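Local coordinates for Myo-inositol phosphohydrolase (Mitsuokella multacida, PDB 4WU3), which probably removes phosphate groups from inositol hexakisphosphate and its partly dephosphorylated products, as a phytase of the protein tyrosine phosphatase-like family, at residues Y117-R122 with A236-H241; N205-T210 with V222-E227. The protein carries 2 engineered substitutions. All blocks are in the same frame, centred on the assembly; numbering follows the deposited sequence.

Overall arrangement
Contact 1 and contact 2 build on one mixed sheet, in which strand 116-122 lies between strands 237-241 and 205-211. Contact 1 (117-122 with 236-241) joins two interior strands by backbone bonds; contact 2 (205-210 with 222-227) lays helix 219-230 against the outermost strand 205-211 mainly through side chains, with one lysine bond to the strand backbone. Along the chain, contact 2 is nested inside the loop that contact 1 closes. Both are largely buried, but Lys224 brings a charged chain to the margin of contact 2, whereas contact 1 sets aspartates and histidines on one face and mostly apolar groups and tyrosine rings on the other. Asp120 OD2 and Tyr206 OH, 2.7 Å apart, tie the two together.

Contact 1: residues Y117-R122 with A236-H241; sequences YDVDLR and AWLHYH
A parallel strand pair inside a five-stranded mixed sheet brings Tyr117 beside Leu238, Asp118 beside His239, Val119 beside Tyr240 and Asp120 beside His241. Five backbone hydrogen bonds stitch it. The shortest joins Tyr117 N to Trp237 O at 2.7 Å; the others run from His239 N to Tyr117 O, Val119 N to His239 O, His241 N to Val119 O and Leu121 N to His241 O. On the face turned to helices 219-230 and 247-261, Leu238 CD2 presses on Tyr117 CB at 3.4 Å, while Ala236 CB meets Tyr117 CE1 at 3.6 Å. Val119 and Tyr240 run side by side in the same direction, Val119 CG1 lying 3.6 Å from Tyr240 CD1; the phenol then reaches His256 through its OH. The other face is polar. His241 holds CG between its backbone N and carbonyl carbon (chi1 88°), which swings the imidazole across strand 116-122. There Asp118 OD1 comes 3.0 Å from His241 CD2 at the ring edge, carboxylate and ring only 14° from coplanar, consistent with a C-H...O approach. Asp120 OD1 sits obliquely to the ring, 3.5 Å from His241 CE1, and accepts the backbone N of Arg122, closing an Asx turn; Tyr206 OH and His126 hold Asp120 OD2. Strand 237-241 leads toward the loop before helix 247-261, the place of the phosphate-binding P-loop in the tyrosine phosphatase fold. At the threshold of that loop the bond from His241 NE2 to Glu195 holds the imidazole's rotation, and the coplanar Asp118 carboxylate probably adds to it.

Contact 2: residues N205-T210 with V222-E227; sequences NYFRLT and VDKFLE
Lys224 reaches from helix 219-230 to the outermost strand 205-211, where its ammonium group grips the backbone of Arg208. The chain is extended from chi1 to chi3, CG being anti to the backbone N (-179°), and bends only at chi4 (-149°), which turns NZ onto Arg208 O at 2.9 Å, close to the line of the carbonyl bond. Its methylenes slide past two strand side chains on the way: Lys224 CD touches Leu209 CD2 at 3.7 Å, and Lys224 CG lies 3.9 Å from Phe207 CZ. Glu149 of helix 149-161 forms a salt bridge with the same NZ, so the buried carbonyl and a carboxylate share one ammonium group. A methionine in its place would probably leave Arg208 O without this donor and Glu149 without its counter-charge. Phe207 points its ring at the helix, with CG anti to its backbone N, and CE2 approaches the edge of the Phe225 ring, 4.5 Å from Phe225 CD1. Leu209 crosses Phe225 at about a right angle, its CD1 branch 4.1 Å from Phe225 CB, so its two methyls serve neighbouring helix residues. Arg208 departs on the opposite face of the strand, where NE bonds to Arg122 O and NH1 pairs with Glu156. Strand and helix run nearly antiparallel, 168° apart, as the first two elements of a beta-alpha-beta crossover completed by strand 237-241. Phe207 stacks on Phe228 of the same helix, while Phe225 packs edge-to-face with Phe252, joining helices 219-230 and 247-261 on one side of the sheet.

Contact 1: residues Y117-R122 with A236-H241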
loop_
_atom_site.group_PDB
_atom_site.type_symbol
_atom_site.label_atom_id
_atom_site.label_comp_id
_atom_site.label_asym_id
_atom_site.label_seq_id
_atom_site.Cartn_x
_atom_site.Cartn_y
_atom_site.Cartn_z
ATOM N N TYR A 117 22.764 -1.822 23.187
ATOM C CA TYR A 117 21.881 -0.787 22.644
ATOM C C TYR A 117 20.515 -1.372 22.311
ATOM O O TYR A 117 20.395 -2.247 21.467
ATOM C CB TYR A 117 22.494 -0.136 21.397
ATOM C CG TYR A 117 23.730 0.671 21.709
ATOM C CD1 TYR A 117 24.939 0.040 21.945
ATOM C CD2 TYR A 117 23.689 2.063 21.798
ATOM C CE1 TYR A 117 26.074 0.764 22.256
ATOM C CE2 TYR A 117 24.832 2.796 22.116
ATOM C CZ TYR A 117 26.020 2.137 22.333
ATOM O OH TYR A 117 27.181 2.829 22.640
ATOM N N ASP A 118 19.495 -0.889 23.005
ATOM C CA ASP A 118 18.125 -1.231 22.716
ATOM C C ASP A 118 17.679 -0.350 21.569
ATOM O O ASP A 118 17.601 0.870 21.710
ATOM C CB ASP A 118 17.259 -0.984 23.951
ATOM C CG ASP A 118 15.776 -1.149 23.679
ATOM O OD1 ASP A 118 15.407 -1.932 22.776
ATOM O OD2 ASP A 118 14.972 -0.497 24.385
ATOM N N VAL A 119 17.420 -0.970 20.425
ATOM C CA VAL A 119 16.874 -0.261 19.284
ATOM C C VAL A 119 15.388 -0.539 19.217
ATOM O O VAL A 119 14.953 -1.609 18.768
ATOM C CB VAL A 119 17.553 -0.677 17.965
ATOM C CG1 VAL A 119 16.979 0.108 16.797
ATOM C CG2 VAL A 119 19.061 -0.462 18.053
ATOM N N ASP A 120 14.631 0.459 19.667
ATOM C CA ASP A 120 13.191 0.400 19.818
ATOM C C ASP A 120 12.513 0.931 18.571
ATOM O O ASP A 120 12.480 2.140 18.347
ATOM C CB ASP A 120 12.803 1.256 21.026
ATOM C CG ASP A 120 11.319 1.288 21.277
ATOM O OD1 ASP A 120 10.579 0.622 20.533
ATOM O OD2 ASP A 120 10.896 1.988 22.233
ATOM N N LEU A 121 11.943 0.035 17.768
ATOM C CA LEU A 121 11.423 0.419 16.456
ATOM C C LEU A 121 9.949 0.826 16.490
ATOM O O LEU A 121 9.316 0.985 15.456
ATOM C CB LEU A 121 11.627 -0.733 15.457
ATOM C CG LEU A 121 13.061 -1.228 15.307
ATOM C CD1 LEU A 121 13.113 -2.548 14.546
ATOM C CD2 LEU A 121 13.932 -0.161 14.644
ATOM N N ARG A 122 9.396 1.005 17.677
ATOM C CA ARG A 122 7.946 1.115 17.790
ATOM C C ARG A 122 7.460 2.545 17.725
ATOM O O ARG A 122 7.803 3.368 18.578
ATOM C CB ARG A 122 7.454 0.487 19.091
ATOM C CG ARG A 122 7.779 -0.988 19.264
ATOM C CD ARG A 122 7.292 -1.474 20.622
ATOM N NE ARG A 122 5.842 -1.609 20.689
ATOM C CZ ARG A 122 5.181 -1.864 21.811
ATOM N NH1 ARG A 122 5.850 -1.988 22.951
ATOM N NH2 ARG A 122 3.857 -1.987 21.805
ATOM N N ALA A 236 29.881 -2.491 20.167
ATOM C CA ALA A 236 28.486 -2.285 20.497
ATOM C C ALA A 236 27.652 -3.520 20.184
ATOM O O ALA A 236 27.843 -4.168 19.160
ATOM C CB ALA A 236 27.949 -1.085 19.741
ATOM N N TRP A 237 26.725 -3.844 21.074
ATOM C CA TRP A 237 25.795 -4.920 20.816
ATOM C C TRP A 237 24.433 -4.298 20.573
ATOM O O TRP A 237 23.956 -3.517 21.383
ATOM C CB TRP A 237 25.746 -5.893 21.990
ATOM C CG TRP A 237 24.867 -7.049 21.707
ATOM C CD1 TRP A 237 23.510 -7.052 21.710
ATOM C CD2 TRP A 237 25.272 -8.367 21.351
ATOM N NE1 TRP A 237 23.037 -8.287 21.379
ATOM C CE2 TRP A 237 24.100 -9.118 21.144
ATOM C CE3 TRP A 237 26.508 -8.983 21.167
ATOM C CZ2 TRP A 237 24.127 -10.465 20.789
ATOM C CZ3 TRP A 237 26.535 -10.310 20.798
ATOM C CH2 TRP A 237 25.354 -11.039 20.620
ATOM N N LEU A 238 23.831 -4.638 19.437
ATOM C CA LEU A 238 22.533 -4.103 19.035
ATOM C C LEU A 238 21.411 -5.124 19.189
ATOM O O LEU A 238 21.488 -6.236 18.675
ATOM C CB LEU A 238 22.587 -3.642 17.578
ATOM C CG LEU A 238 23.481 -2.434 17.287
ATOM C CD1 LEU A 238 23.243 -1.929 15.870
ATOM C CD2 LEU A 238 23.238 -1.319 18.288
ATOM N N HIS A 239 20.367 -4.732 19.906
ATOM C CA HIS A 239 19.186 -5.559 20.041
ATOM C C HIS A 239 18.007 -4.816 19.441
ATOM O O HIS A 239 17.597 -3.781 19.969
ATOM C CB HIS A 239 18.896 -5.870 21.512
ATOM C CG HIS A 239 17.728 -6.774 21.699
ATOM N ND1 HIS A 239 17.827 -8.141 21.584
ATOM C CD2 HIS A 239 16.418 -6.506 21.921
ATOM C CE1 HIS A 239 16.634 -8.682 21.750
ATOM N NE2 HIS A 239 15.761 -7.713 21.960
ATOM N N TYR A 240 17.486 -5.332 18.327
ATOM C CA TYR A 240 16.355 -4.723 17.638
ATOM C C TYR A 240 15.051 -5.324 18.139
ATOM O O TYR A 240 14.939 -6.544 18.351
ATOM C CB TYR A 240 16.434 -4.965 16.130
ATOM C CG TYR A 240 17.656 -4.402 15.462
ATOM C CD1 TYR A 240 17.754 -3.054 15.180
ATOM C CD2 TYR A 240 18.708 -5.229 15.090
ATOM C CE1 TYR A 240 18.878 -2.538 14.563
ATOM C CE2 TYR A 240 19.829 -4.729 14.474
ATOM C CZ TYR A 240 19.917 -3.382 14.209
ATOM O OH TYR A 240 21.053 -2.874 13.602
ATOM N N HIS A 241 14.054 -4.476 18.330
ATOM C CA HIS A 241 12.734 -4.986 18.645
ATOM C C HIS A 241 11.599 -4.068 18.174
ATOM O O HIS A 241 11.757 -2.847 18.031
ATOM C CB HIS A 241 12.623 -5.258 20.142
ATOM C CG HIS A 241 12.173 -4.077 20.933
ATOM N ND1 HIS A 241 10.843 -3.737 21.062
ATOM C CD2 HIS A 241 12.871 -3.154 21.629
ATOM C CE1 HIS A 241 10.745 -2.647 21.800
ATOM N NE2 HIS A 241 11.961 -2.275 22.155
#

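Contact 2: residues N205-T210 with V222-E227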
loop_
_atom_site.group_PDB
_atom_site.type_symbol
_atom_site.label_atom_id
_atom_site.label_comp_id
_atom_site.label_asym_id
_atom_site.label_seq_id
_atom_site.Cartn_x
_atom_site.Cartn_y
_atom_site.Cartn_z
ATOM N N ASN A 205 21.978 1.205 26.864
ATOM C CA ASN A 205 21.747 2.319 25.961
ATOM C C ASN A 205 20.456 2.157 25.166
ATOM O O ASN A 205 19.936 1.052 25.036
ATOM C CB ASN A 205 22.915 2.423 25.008
ATOM C CG ASN A 205 24.224 2.568 25.733
ATOM O OD1 ASN A 205 24.564 3.658 26.187
ATOM N ND2 ASN A 205 24.965 1.469 25.859
ATOM N N TYR A 206 19.958 3.267 24.622
ATOM C CA TYR A 206 18.641 3.318 24.007
ATOM C C TYR A 206 18.651 4.138 22.727
ATOM O O TYR A 206 19.266 5.202 22.666
ATOM C CB TYR A 206 17.646 3.941 24.982
ATOM C CG TYR A 206 16.218 4.002 24.482
ATOM C CD1 TYR A 206 15.438 2.860 24.437
ATOM C CD2 TYR A 206 15.632 5.212 24.087
ATOM C CE1 TYR A 206 14.143 2.898 23.985
ATOM C CE2 TYR A 206 14.313 5.257 23.652
ATOM C CZ TYR A 206 13.586 4.089 23.601
ATOM O OH TYR A 206 12.283 4.088 23.180
ATOM N N PHE A 207 17.948 3.645 21.713
ATOM C CA PHE A 207 17.754 4.390 20.477
ATOM C C PHE A 207 16.351 4.113 19.936
ATOM O O PHE A 207 15.915 2.964 19.873
ATOM C CB PHE A 207 18.810 4.008 19.449
ATOM C CG PHE A 207 18.710 4.779 18.170
ATOM C CD1 PHE A 207 19.140 6.095 18.111
ATOM C CD2 PHE A 207 18.189 4.190 17.025
ATOM C CE1 PHE A 207 19.049 6.820 16.939
ATOM C CE2 PHE A 207 18.101 4.909 15.843
ATOM C CZ PHE A 207 18.532 6.229 15.800
ATOM N N ARG A 208 15.647 5.170 19.563
ATOM C CA ARG A 208 14.264 5.062 19.124
ATOM C C ARG A 208 14.103 5.475 17.673
ATOM O O ARG A 208 14.638 6.490 17.244
ATOM C CB ARG A 208 13.371 5.955 19.990
ATOM C CG ARG A 208 11.897 5.968 19.600
ATOM C CD ARG A 208 11.181 4.708 20.046
ATOM N NE ARG A 208 9.718 4.828 19.984
ATOM C CZ ARG A 208 8.957 5.325 20.958
ATOM N NH1 ARG A 208 9.505 5.770 22.074
ATOM N NH2 ARG A 208 7.635 5.378 20.820
ATOM N N LEU A 209 13.370 4.659 16.931
ATOM C CA LEU A 209 12.789 5.044 15.660
ATOM C C LEU A 209 11.314 4.829 15.773
ATOM O O LEU A 209 10.893 3.748 16.154
ATOM C CB LEU A 209 13.292 4.143 14.543
ATOM C CG LEU A 209 14.754 4.307 14.205
ATOM C CD1 LEU A 209 15.102 3.361 13.069
ATOM C CD2 LEU A 209 15.026 5.749 13.832
ATOM N N THR A 210 10.520 5.831 15.422
ATOM C CA THR A 210 9.074 5.727 15.570
ATOM C C THR A 210 8.394 5.149 14.319
ATOM O O THR A 210 7.721 5.865 13.584
ATOM C CB THR A 210 8.488 7.098 15.927
ATOM O OG1 THR A 210 8.993 8.090 15.025
ATOM C CG2 THR A 210 8.896 7.468 17.343
ATOM N N VAL A 222 15.597 5.694 7.877
ATOM C CA VAL A 222 16.782 4.970 7.472
ATOM C C VAL A 222 17.993 5.888 7.682
ATOM O O VAL A 222 18.978 5.473 8.277
ATOM C CB VAL A 222 16.695 4.501 6.007
ATOM C CG1 VAL A 222 17.973 3.774 5.596
ATOM C CG2 VAL A 222 15.486 3.604 5.805
ATOM N N ASP A 223 17.917 7.139 7.229
ATOM C CA ASP A 223 19.057 8.060 7.394
ATOM C C ASP A 223 19.439 8.218 8.870
ATOM O O ASP A 223 20.625 8.269 9.236
ATOM C CB ASP A 223 18.729 9.457 6.846
ATOM C CG ASP A 223 18.891 9.573 5.327
ATOM O OD1 ASP A 223 19.262 8.594 4.648
ATOM O OD2 ASP A 223 18.638 10.680 4.813
ATOM N N LYS A 224 18.413 8.336 9.706
ATOM C CA LYS A 224 18.604 8.521 11.126
ATOM C C LYS A 224 19.284 7.302 11.737
ATOM O O LYS A 224 20.222 7.442 12.521
ATOM C CB LYS A 224 17.266 8.792 11.814
ATOM C CG LYS A 224 17.414 9.018 13.301
ATOM C CD LYS A 224 16.081 9.243 13.995
ATOM C CE LYS A 224 16.320 9.679 15.436
ATOM N NZ LYS A 224 15.227 9.215 16.330
ATOM N N PHE A 225 18.832 6.109 11.358
ATOM C CA PHE A 225 19.470 4.877 11.824
ATOM C C PHE A 225 20.945 4.797 11.422
ATOM O O PHE A 225 21.792 4.441 12.243
ATOM C CB PHE A 225 18.751 3.640 11.296
ATOM C CG PHE A 225 19.479 2.370 11.596
ATOM C CD1 PHE A 225 19.455 1.835 12.872
ATOM C CD2 PHE A 225 20.219 1.730 10.616
ATOM C CE1 PHE A 225 20.141 0.670 13.158
ATOM C CE2 PHE A 225 20.907 0.569 10.894
ATOM C CZ PHE A 225 20.864 0.036 12.162
ATOM N N LEU A 226 21.240 5.108 10.163
ATOM C CA LEU A 226 22.610 5.046 9.635
ATOM C C LEU A 226 23.574 6.000 10.335
ATOM O O LEU A 226 24.726 5.648 10.628
ATOM C CB LEU A 226 22.614 5.319 8.136
ATOM C CG LEU A 226 22.016 4.169 7.338
ATOM C CD1 LEU A 226 21.818 4.524 5.870
ATOM C CD2 LEU A 226 22.895 2.940 7.491
ATOM N N GLU A 227 23.104 7.199 10.625
ATOM C CA GLU A 227 23.922 8.146 11.366
ATOM C C GLU A 227 24.159 7.658 12.813
ATOM O O GLU A 227 25.251 7.830 13.354
ATOM C CB GLU A 227 23.310 9.548 11.325
ATOM C CG GLU A 227 23.322 10.163 9.928
ATOM C CD GLU A 227 24.719 10.304 9.302
ATOM O OE1 GLU A 227 25.622 10.911 9.941
ATOM O OE2 GLU A 227 24.897 9.835 8.139
#